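Local coordinates for protein histidinol-phosphate aminotransferase (Clostridium acetobutylicum, PDB 3FTB) that probably acts as a pyridoxal 5'-phosphate-dependent aminotransferase, consistent with transfer of an amino group between histidinol phosphate and a keto acid, at residues 32-37 against 338-343; 277-282 against 345-350. All blocks are in the same frame, centred on the assembly; numbering follows the deposited sequence.

Interaction 1. Residues 32-37 against 338-343; sequences SSNINP and RFAIKD. With PO4 (phosphate ion), chain F.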
ATOM      1  N   SER A  32      14.184  -8.617  19.410  1.00 27.52           N
ATOM      2  CA  SER A  32      13.161  -7.584  19.354  1.00 32.34           C
ATOM      3  C   SER A  32      12.188  -7.829  18.170  1.00 31.36           C
ATOM      4  O   SER A  32      11.128  -7.190  18.068  1.00 24.58           O
ATOM      5  CB  SER A  32      13.793  -6.185  19.328  1.00 32.17           C
ATOM      6  OG  SER A  32      14.336  -5.868  18.060  1.00 37.42           O
ATOM      7  N   SER A  33      12.533  -8.784  17.305  1.00 17.02           N
ATOM      8  CA  SER A  33      11.657  -9.172  16.203  1.00 23.49           C
ATOM      9  C   SER A  33      10.820 -10.427  16.496  1.00 30.60           C
ATOM     10  O   SER A  33      11.345 -11.476  16.885  1.00 28.74           O
ATOM     11  CB  SER A  33      12.483  -9.388  14.939  1.00 30.92           C
ATOM     12  OG  SER A  33      11.802 -10.251  14.049  1.00 46.79           O
ATOM     13  N   ASN A  34       9.511 -10.318  16.301  1.00 33.62           N
ATOM     14  CA  ASN A  34       8.607 -11.432  16.572  1.00 36.08           C
ATOM     15  C   ASN A  34       7.972 -12.002  15.306  1.00 35.29           C
ATOM     16  O   ASN A  34       6.755 -12.129  15.208  1.00 38.43           O
ATOM     17  CB  ASN A  34       7.507 -11.011  17.548  1.00 34.32           C
ATOM     18  CG  ASN A  34       8.038 -10.229  18.741  1.00 32.35           C
ATOM     19  OD1 ASN A  34       7.422  -9.257  19.166  1.00 38.29           O
ATOM     20  ND2 ASN A  34       9.167 -10.655  19.292  1.00 26.31           N
ATOM     21  N   ILE A  35       8.800 -12.346  14.331  1.00 37.21           N
ATOM     22  CA  ILE A  35       8.314 -13.017  13.138  1.00 29.56           C
ATOM     23  C   ILE A  35       8.520 -14.508  13.335  1.00 38.00           C
ATOM     24  O   ILE A  35       9.463 -14.919  14.008  1.00 36.61           O
ATOM     25  CB  ILE A  35       9.053 -12.552  11.862  1.00 21.34           C
ATOM     26  CG1 ILE A  35       8.998 -11.019  11.736  1.00 29.78           C
ATOM     27  CG2 ILE A  35       8.484 -13.250  10.599  1.00 20.30           C
ATOM     28  CD1 ILE A  35       7.576 -10.421  11.698  1.00 22.69           C
ATOM     29  N   ASN A  36       7.621 -15.300  12.758  1.00 38.46           N
ATOM     30  CA  ASN A  36       7.668 -16.758  12.826  1.00 38.51           C
ATOM     31  C   ASN A  36       8.986 -17.294  12.277  1.00 37.47           C
ATOM     32  O   ASN A  36       9.385 -16.951  11.166  1.00 48.00           O
ATOM     33  CB  ASN A  36       6.474 -17.333  12.045  1.00 44.67           C
ATOM     34  CG  ASN A  36       6.256 -18.818  12.282  1.00 40.47           C
ATOM     35  OD1 ASN A  36       7.195 -19.614  12.247  1.00 35.96           O
ATOM     36  ND2 ASN A  36       4.998 -19.199  12.490  1.00 36.93           N
ATOM     37  N   PRO A  37       9.667 -18.146  13.054  1.00 39.88           N
ATOM     38  CA  PRO A  37      10.986 -18.691  12.733  1.00 49.40           C
ATOM     39  C   PRO A  37      10.901 -19.831  11.717  1.00 55.54           C
ATOM     40  O   PRO A  37      11.879 -20.123  11.027  1.00 52.67           O
ATOM     41  CB  PRO A  37      11.431 -19.234  14.087  1.00 38.19           C
ATOM     42  CG  PRO A  37      10.187 -19.833  14.582  1.00 32.14           C
ATOM     43  CD  PRO A  37       9.171 -18.734  14.308  1.00 36.37           C
ATOM     44  N   ARG A 338      11.590  -7.105  26.621  1.00 33.67           N
ATOM     45  CA  ARG A 338      10.776  -8.069  25.868  1.00 39.06           C
ATOM     46  C   ARG A 338      11.671  -8.955  25.005  1.00 39.95           C
ATOM     47  O   ARG A 338      12.567  -8.468  24.316  1.00 39.62           O
ATOM     48  CB  ARG A 338       9.733  -7.358  24.992  1.00 32.49           C
ATOM     49  CG  ARG A 338       8.715  -8.291  24.327  1.00 40.59           C
ATOM     50  CD  ARG A 338       7.922  -7.559  23.237  1.00 28.84           C
ATOM     51  NE  ARG A 338       8.732  -7.339  22.040  1.00 29.95           N
ATOM     52  CZ  ARG A 338       8.529  -6.360  21.159  1.00 35.21           C
ATOM     53  NH1 ARG A 338       7.548  -5.483  21.345  1.00 28.07           N
ATOM     54  NH2 ARG A 338       9.316  -6.252  20.090  1.00 33.67           N
ATOM     55  N   PHE A 339      11.441 -10.260  25.062  1.00 38.31           N
ATOM     56  CA  PHE A 339      12.216 -11.198  24.258  1.00 38.28           C
ATOM     57  C   PHE A 339      11.302 -11.926  23.280  1.00 34.44           C
ATOM     58  O   PHE A 339      10.179 -12.307  23.622  1.00 35.82           O
ATOM     59  CB  PHE A 339      12.927 -12.244  25.136  1.00 37.98           C
ATOM     60  CG  PHE A 339      13.815 -11.662  26.215  1.00 39.86           C
ATOM     61  CD1 PHE A 339      14.324 -10.362  26.114  1.00 39.48           C
ATOM     62  CD2 PHE A 339      14.171 -12.434  27.322  1.00 39.79           C
ATOM     63  CE1 PHE A 339      15.156  -9.836  27.111  1.00 27.03           C
ATOM     64  CE2 PHE A 339      15.004 -11.915  28.320  1.00 26.27           C
ATOM     65  CZ  PHE A 339      15.496 -10.611  28.201  1.00 23.26           C
ATOM     66  N   ALA A 340      11.788 -12.145  22.069  1.00 34.35           N
ATOM     67  CA  ALA A 340      11.051 -12.972  21.124  1.00 40.10           C
ATOM     68  C   ALA A 340      11.213 -14.437  21.510  1.00 38.20           C
ATOM     69  O   ALA A 340      12.132 -14.797  22.234  1.00 30.15           O
ATOM     70  CB  ALA A 340      11.533 -12.735  19.702  1.00 45.66           C
ATOM     71  N   ILE A 341      10.297 -15.273  21.043  1.00 44.53           N
ATOM     72  CA  ILE A 341      10.410 -16.710  21.228  1.00 48.84           C
ATOM     73  C   ILE A 341      10.529 -17.319  19.841  1.00 41.09           C
ATOM     74  O   ILE A 341       9.590 -17.246  19.051  1.00 37.10           O
ATOM     75  CB  ILE A 341       9.192 -17.297  22.002  1.00 42.26           C
ATOM     76  CG1 ILE A 341       9.098 -16.656  23.388  1.00 35.87           C
ATOM     77  CG2 ILE A 341       9.298 -18.819  22.129  1.00 44.20           C
ATOM     78  CD1 ILE A 341       8.014 -17.232  24.257  1.00 41.59           C
ATOM     79  N   LYS A 342      11.702 -17.875  19.545  1.00 40.21           N
ATOM     80  CA  LYS A 342      11.985 -18.460  18.241  1.00 30.02           C
ATOM     81  C   LYS A 342      12.058 -19.966  18.368  1.00 34.56           C
ATOM     82  O   LYS A 342      11.436 -20.555  19.251  1.00 28.28           O
ATOM     83  CB  LYS A 342      13.315 -17.928  17.707  1.00 31.54           C
ATOM     84  CG  LYS A 342      13.392 -16.419  17.734  1.00 39.75           C
ATOM     85  CD  LYS A 342      14.753 -15.906  17.334  1.00 43.02           C
ATOM     86  CE  LYS A 342      14.737 -14.393  17.209  1.00 44.04           C
ATOM     87  NZ  LYS A 342      13.979 -13.953  16.010  1.00 49.60           N
ATOM     88  N   ASP A 343      12.834 -20.583  17.481  1.00 42.12           N
ATOM     89  CA  ASP A 343      13.097 -22.015  17.536  1.00 36.27           C
ATOM     90  C   ASP A 343      14.121 -22.363  18.636  1.00 45.78           C
ATOM     91  O   ASP A 343      14.939 -21.530  19.037  1.00 41.94           O
ATOM     92  CB  ASP A 343      13.596 -22.494  16.177  1.00 30.86           C
ATOM     93  CG  ASP A 343      14.781 -21.684  15.673  1.00 34.78           C
ATOM     94  OD1 ASP A 343      15.908 -22.219  15.667  1.00 42.03           O
ATOM     95  OD2 ASP A 343      14.592 -20.512  15.285  1.00 32.94           O
TER
HETATM   96  P   PO4 F 363       7.135  -3.621  18.506  1.00 90.39           P
HETATM   97  O1  PO4 F 363       6.828  -3.271  17.066  1.00 92.90           O
HETATM   98  O2  PO4 F 363       6.685  -2.496  19.410  1.00 85.54           O
HETATM   99  O3  PO4 F 363       6.402  -4.889  18.873  1.00 88.77           O
HETATM  100  O4  PO4 F 363       8.624  -3.839  18.661  1.00 93.71           O
HETATM  101  O   HOH W   1      10.587  -9.050  21.018  1.00 31.68           O
HETATM  102  O   HOH W   2       8.932 -15.820  16.852  1.00 22.36           O

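Interaction 2. Residues 277-282 against 345-350; sequences KRFIEE and KKNTKF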
ATOM      1  N   LYS A 277       6.789 -23.091  26.219  1.00 53.68           N
ATOM      2  CA  LYS A 277       6.749 -23.672  27.558  1.00 57.32           C
ATOM      3  C   LYS A 277       8.147 -23.860  28.141  1.00 54.37           C
ATOM      4  O   LYS A 277       8.373 -23.587  29.319  1.00 56.35           O
ATOM      5  CB  LYS A 277       5.991 -25.007  27.547  1.00 59.26           C
ATOM      6  CG  LYS A 277       5.652 -25.545  28.927  1.00 55.51           C
ATOM      7  CD  LYS A 277       4.851 -26.834  28.833  1.00 56.41           C
ATOM      8  CE  LYS A 277       4.704 -27.491  30.201  1.00 55.84           C
ATOM      9  NZ  LYS A 277       6.020 -27.901  30.771  1.00 50.24           N
ATOM     10  N   ARG A 278       9.079 -24.319  27.310  1.00 47.80           N
ATOM     11  CA  ARG A 278      10.454 -24.538  27.744  1.00 37.43           C
ATOM     12  C   ARG A 278      11.169 -23.211  27.963  1.00 36.40           C
ATOM     13  O   ARG A 278      11.762 -22.974  29.014  1.00 30.34           O
ATOM     14  CB  ARG A 278      11.223 -25.363  26.707  1.00 40.29           C
ATOM     15  CG  ARG A 278      12.584 -25.854  27.185  1.00 40.65           C
ATOM     16  CD  ARG A 278      13.427 -26.375  26.031  1.00 38.71           C
ATOM     17  NE  ARG A 278      13.882 -25.293  25.162  1.00 38.85           N
ATOM     18  CZ  ARG A 278      15.140 -24.867  25.088  1.00 40.72           C
ATOM     19  NH1 ARG A 278      16.077 -25.436  25.831  1.00 49.58           N
ATOM     20  NH2 ARG A 278      15.465 -23.874  24.267  1.00 32.85           N
ATOM     21  N   PHE A 279      11.116 -22.357  26.949  1.00 41.96           N
ATOM     22  CA  PHE A 279      11.752 -21.048  27.001  1.00 39.13           C
ATOM     23  C   PHE A 279      11.484 -20.362  28.350  1.00 44.98           C
ATOM     24  O   PHE A 279      12.401 -19.844  28.998  1.00 44.38           O
ATOM     25  CB  PHE A 279      11.257 -20.179  25.828  1.00 30.40           C
ATOM     26  CG  PHE A 279      12.085 -18.948  25.594  1.00 36.87           C
ATOM     27  CD1 PHE A 279      13.428 -19.051  25.256  1.00 29.72           C
ATOM     28  CD2 PHE A 279      11.530 -17.688  25.726  1.00 32.43           C
ATOM     29  CE1 PHE A 279      14.186 -17.928  25.045  1.00 27.53           C
ATOM     30  CE2 PHE A 279      12.293 -16.560  25.520  1.00 31.92           C
ATOM     31  CZ  PHE A 279      13.627 -16.684  25.179  1.00 27.02           C
ATOM     32  N   ILE A 280      10.226 -20.384  28.778  1.00 43.01           N
ATOM     33  CA  ILE A 280       9.823 -19.712  30.005  1.00 45.93           C
ATOM     34  C   ILE A 280      10.387 -20.391  31.260  1.00 50.19           C
ATOM     35  O   ILE A 280      10.593 -19.736  32.288  1.00 50.31           O
ATOM     36  CB  ILE A 280       8.287 -19.612  30.113  1.00 46.95           C
ATOM     37  CG1 ILE A 280       7.760 -18.365  29.384  1.00 52.89           C
ATOM     38  CG2 ILE A 280       7.857 -19.568  31.574  1.00 42.39           C
ATOM     39  CD1 ILE A 280       8.255 -18.191  27.951  1.00 48.56           C
ATOM     40  N   GLU A 281      10.635 -21.698  31.189  1.00 50.54           N
ATOM     41  CA  GLU A 281      11.204 -22.407  32.340  1.00 40.95           C
ATOM     42  C   GLU A 281      12.680 -22.088  32.443  1.00 46.45           C
ATOM     43  O   GLU A 281      13.201 -21.858  33.536  1.00 43.17           O
ATOM     44  CB  GLU A 281      10.970 -23.918  32.248  1.00 35.98           C
ATOM     45  CG  GLU A 281       9.542 -24.328  32.623  1.00 45.47           C
ATOM     46  CD  GLU A 281       9.162 -25.705  32.112  1.00 52.56           C
ATOM     47  OE1 GLU A 281       9.794 -26.160  31.133  1.00 62.07           O
ATOM     48  OE2 GLU A 281       8.232 -26.327  32.682  1.00 46.47           O
ATOM     49  N   GLU A 282      13.348 -22.053  31.296  1.00 40.75           N
ATOM     50  CA  GLU A 282      14.737 -21.626  31.248  1.00 40.74           C
ATOM     51  C   GLU A 282      14.925 -20.171  31.711  1.00 43.76           C
ATOM     52  O   GLU A 282      15.882 -19.869  32.434  1.00 48.59           O
ATOM     53  CB  GLU A 282      15.290 -21.827  29.841  1.00 44.93           C
ATOM     54  CG  GLU A 282      15.180 -23.258  29.372  1.00 43.88           C
ATOM     55  CD  GLU A 282      15.773 -24.216  30.373  1.00 54.67           C
ATOM     56  OE1 GLU A 282      15.021 -25.064  30.899  1.00 59.98           O
ATOM     57  OE2 GLU A 282      16.987 -24.105  30.651  1.00 55.01           O
ATOM     58  N   LYS A 345      16.925 -23.889  18.842  1.00 47.01           N
ATOM     59  CA  LYS A 345      18.353 -23.670  18.610  1.00 53.58           C
ATOM     60  C   LYS A 345      18.792 -22.225  18.868  1.00 51.91           C
ATOM     61  O   LYS A 345      19.756 -21.981  19.594  1.00 51.60           O
ATOM     62  CB  LYS A 345      18.730 -24.075  17.187  1.00 63.49           C
ATOM     63  CG  LYS A 345      20.209 -24.366  16.995  1.00 71.73           C
ATOM     64  CD  LYS A 345      20.550 -24.542  15.520  1.00 77.02           C
ATOM     65  CE  LYS A 345      21.779 -25.423  15.324  1.00 78.83           C
ATOM     66  NZ  LYS A 345      21.451 -26.865  15.541  1.00 78.01           N
ATOM     67  N   LYS A 346      18.093 -21.270  18.260  1.00 46.65           N
ATOM     68  CA  LYS A 346      18.364 -19.853  18.508  1.00 42.72           C
ATOM     69  C   LYS A 346      18.110 -19.468  19.969  1.00 42.81           C
ATOM     70  O   LYS A 346      18.832 -18.649  20.546  1.00 44.71           O
ATOM     71  CB  LYS A 346      17.524 -18.964  17.576  1.00 38.58           C
ATOM     72  CG  LYS A 346      17.900 -19.076  16.098  1.00 38.42           C
ATOM     73  CD  LYS A 346      17.389 -17.881  15.299  1.00 42.34           C
ATOM     74  CE  LYS A 346      17.528 -18.107  13.808  1.00 34.39           C
ATOM     75  NZ  LYS A 346      16.714 -19.276  13.383  1.00 44.72           N
ATOM     76  N   ASN A 347      17.076 -20.072  20.554  1.00 40.68           N
ATOM     77  CA  ASN A 347      16.673 -19.813  21.929  1.00 32.41           C
ATOM     78  C   ASN A 347      17.709 -20.281  22.955  1.00 39.34           C
ATOM     79  O   ASN A 347      17.990 -19.591  23.937  1.00 36.63           O
ATOM     80  CB  ASN A 347      15.319 -20.478  22.205  1.00 33.85           C
ATOM     81  CG  ASN A 347      14.142 -19.635  21.734  1.00 34.49           C
ATOM     82  OD1 ASN A 347      14.320 -18.536  21.194  1.00 34.21           O
ATOM     83  ND2 ASN A 347      12.934 -20.141  21.946  1.00 30.85           N
ATOM     84  N   THR A 348      18.268 -21.464  22.734  1.00 40.69           N
ATOM     85  CA  THR A 348      19.282 -21.979  23.638  1.00 43.95           C
ATOM     86  C   THR A 348      20.529 -21.104  23.546  1.00 49.38           C
ATOM     87  O   THR A 348      21.182 -20.819  24.544  1.00 44.63           O
ATOM     88  CB  THR A 348      19.624 -23.443  23.319  1.00 48.53           C
ATOM     89  OG1 THR A 348      18.466 -24.264  23.536  1.00 47.30           O
ATOM     90  CG2 THR A 348      20.767 -23.929  24.204  1.00 48.63           C
ATOM     91  N   LYS A 349      20.842 -20.657  22.335  1.00 55.22           N
ATOM     92  CA  LYS A 349      21.958 -19.742  22.132  1.00 50.45           C
ATOM     93  C   LYS A 349      21.698 -18.451  22.901  1.00 47.01           C
ATOM     94  O   LYS A 349      22.542 -17.984  23.668  1.00 37.96           O
ATOM     95  CB  LYS A 349      22.127 -19.440  20.644  1.00 43.64           C
ATOM     96  CG  LYS A 349      23.515 -18.954  20.273  1.00 44.82           C
ATOM     97  CD  LYS A 349      23.525 -18.264  18.924  1.00 42.26           C
ATOM     98  CE  LYS A 349      24.951 -18.022  18.447  1.00 51.12           C
ATOM     99  NZ  LYS A 349      25.762 -19.279  18.392  1.00 45.57           N
ATOM    100  N   PHE A 350      20.520 -17.878  22.682  1.00 45.54           N
ATOM    101  CA  PHE A 350      20.067 -16.691  23.406  1.00 41.81           C
ATOM    102  C   PHE A 350      20.265 -16.785  24.933  1.00 44.97           C
ATOM    103  O   PHE A 350      20.862 -15.894  25.555  1.00 39.22           O
ATOM    104  CB  PHE A 350      18.588 -16.439  23.087  1.00 39.82           C
ATOM    105  CG  PHE A 350      17.995 -15.302  23.854  1.00 43.53           C
ATOM    106  CD1 PHE A 350      18.306 -13.985  23.520  1.00 41.66           C
ATOM    107  CD2 PHE A 350      17.130 -15.541  24.917  1.00 45.26           C
ATOM    108  CE1 PHE A 350      17.765 -12.925  24.227  1.00 36.81           C
ATOM    109  CE2 PHE A 350      16.582 -14.484  25.634  1.00 42.12           C
ATOM    110  CZ  PHE A 350      16.903 -13.174  25.287  1.00 42.46           C
TER

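Interaction 1. Residues 32-37 against 338-343
In this class I/II aminotransferase, the loop that follows strand 29-30 runs beside the end of strand 336-340, and the two meet round an anion site built on Arg338. A phosphate ion, probably from the crystallisation liquor, sits there; this is consistent with relatives, in which an arginine near the C-terminus grips the acidic group of the substrate. Arginine suits the place because its flat head offers several N-H groups to different acceptors. Its chain leaves with CG anti to the backbone N and bends at chi3 (74°), turning the guanidinium toward Ser32 and Asn34. NH2 serves two oxygens: a fairly straight bond goes to PO4 O4 at 2.9 Å (161°), and a weak, bent one to Ser32 O, also 2.9 Å away, at the edge of the group. NH1 adds a weak bond to PO4 O3, and Arg324 holds the same ion. Asn34 comes tip to tip from the other segment, its OD1 lying over one guanidinium face with the amide plane steeply turned, 69° from it. The two are also joined through a water that accepts from Asn34 ND2 and from Arg338 NE at 2.7 Å. Two residues on, and pointing the same way from the strand, alanine fits because there is little room: Ala340 CB is 3.1 Å from Ser33 O and 3.2 Å from Asn34 ND2. A second water donates to both Ile35 O and Ile341 O, bridging the two backbones. Farther on, the compact ring of Pro37 packs on the turn leading into helix 344-359, where Asp343 takes the N-cap position and its carboxylate pairs with Lys346. Pro37 CB lies 3.6 Å from Asp343 OD2 and 3.9 Å from Asp343 N, a buried amide with no partner in the model.

Interaction 2. Residues 277-282 against 345-350
Two helical turns run side by side and almost parallel, their axes 5° apart in direction and 11.0 Å apart at closest approach, and side chains rather than backbone fill the interval. Phe279 carries most of the apolar contact. With CG anti to the backbone N, its ring reaches across to the other helix and crosses both Asn347 and Phe350 at about a right angle. The amide of Asn347 packs obliquely along the CD1-CE1 bond of the ring, its plane tilted 31° from the ring's, with ND2 3.5 Å from Phe279 CD1; its OD1 is hydrogen-bonded to Tyr31 OH. Phe350 meets the far end: its CD2 lies at the edge of the Phe279 ring, 3.7 Å from CZ, but the rings are inclined obliquely, so this is simple apolar packing. Large flat residues suit the buried side, where they can span the interhelical distance. Nearer the surface the chemistry turns polar. Arg278, bent at chi3, brings NH2 to Thr348 OG1 in a 3.1 Å hydrogen bond, with the hydroxyl oxygen 25° out of the guanidinium plane; the same OG1 is bonded to Glu344 O. The guanidinium slides past Asn347 nearly coplanar with its amide, NH2 passing 4.0 Å from Asn347 CB. Glu275, about one turn before Arg278, is shared by both groups: its OE2 takes a salt bridge from Arg278 NH2 and a hydrogen bond from Asn347 ND2. Helices 262-285 and 344-359 thus pack together over the mixed sheet that includes strands 299-304 and 321-325, Phe279 resting on Val300 of the former and Phe350 on Ile321 and Ile323 of the latter.

In the fold
Interactions 1 and 2 adjoin, their centres 11 Å apart, and share the chain that leads from strand 336-340 into helix 344-359. Interaction 1 lies nearer the middle of the chain and is only partly buried; backbone oxygens, waters and a bound anion give it a mainly polar character. Interaction 2, farther out yet itself a buried contact, relies on aromatic packing with a polar fringe. The strand-to-helix turn couples them: Asn347 OD1 probably accepts a hydrogen bond from Lys342 N at 3.2 Å, Phe350 meets Phe339 edge-to-face, and Ile341 CG1 packs 3.5 Å from Phe279 CD2. Phe339 and Ile341, on the other side of the chain from Arg338 and Ala340, thus join the helix packing.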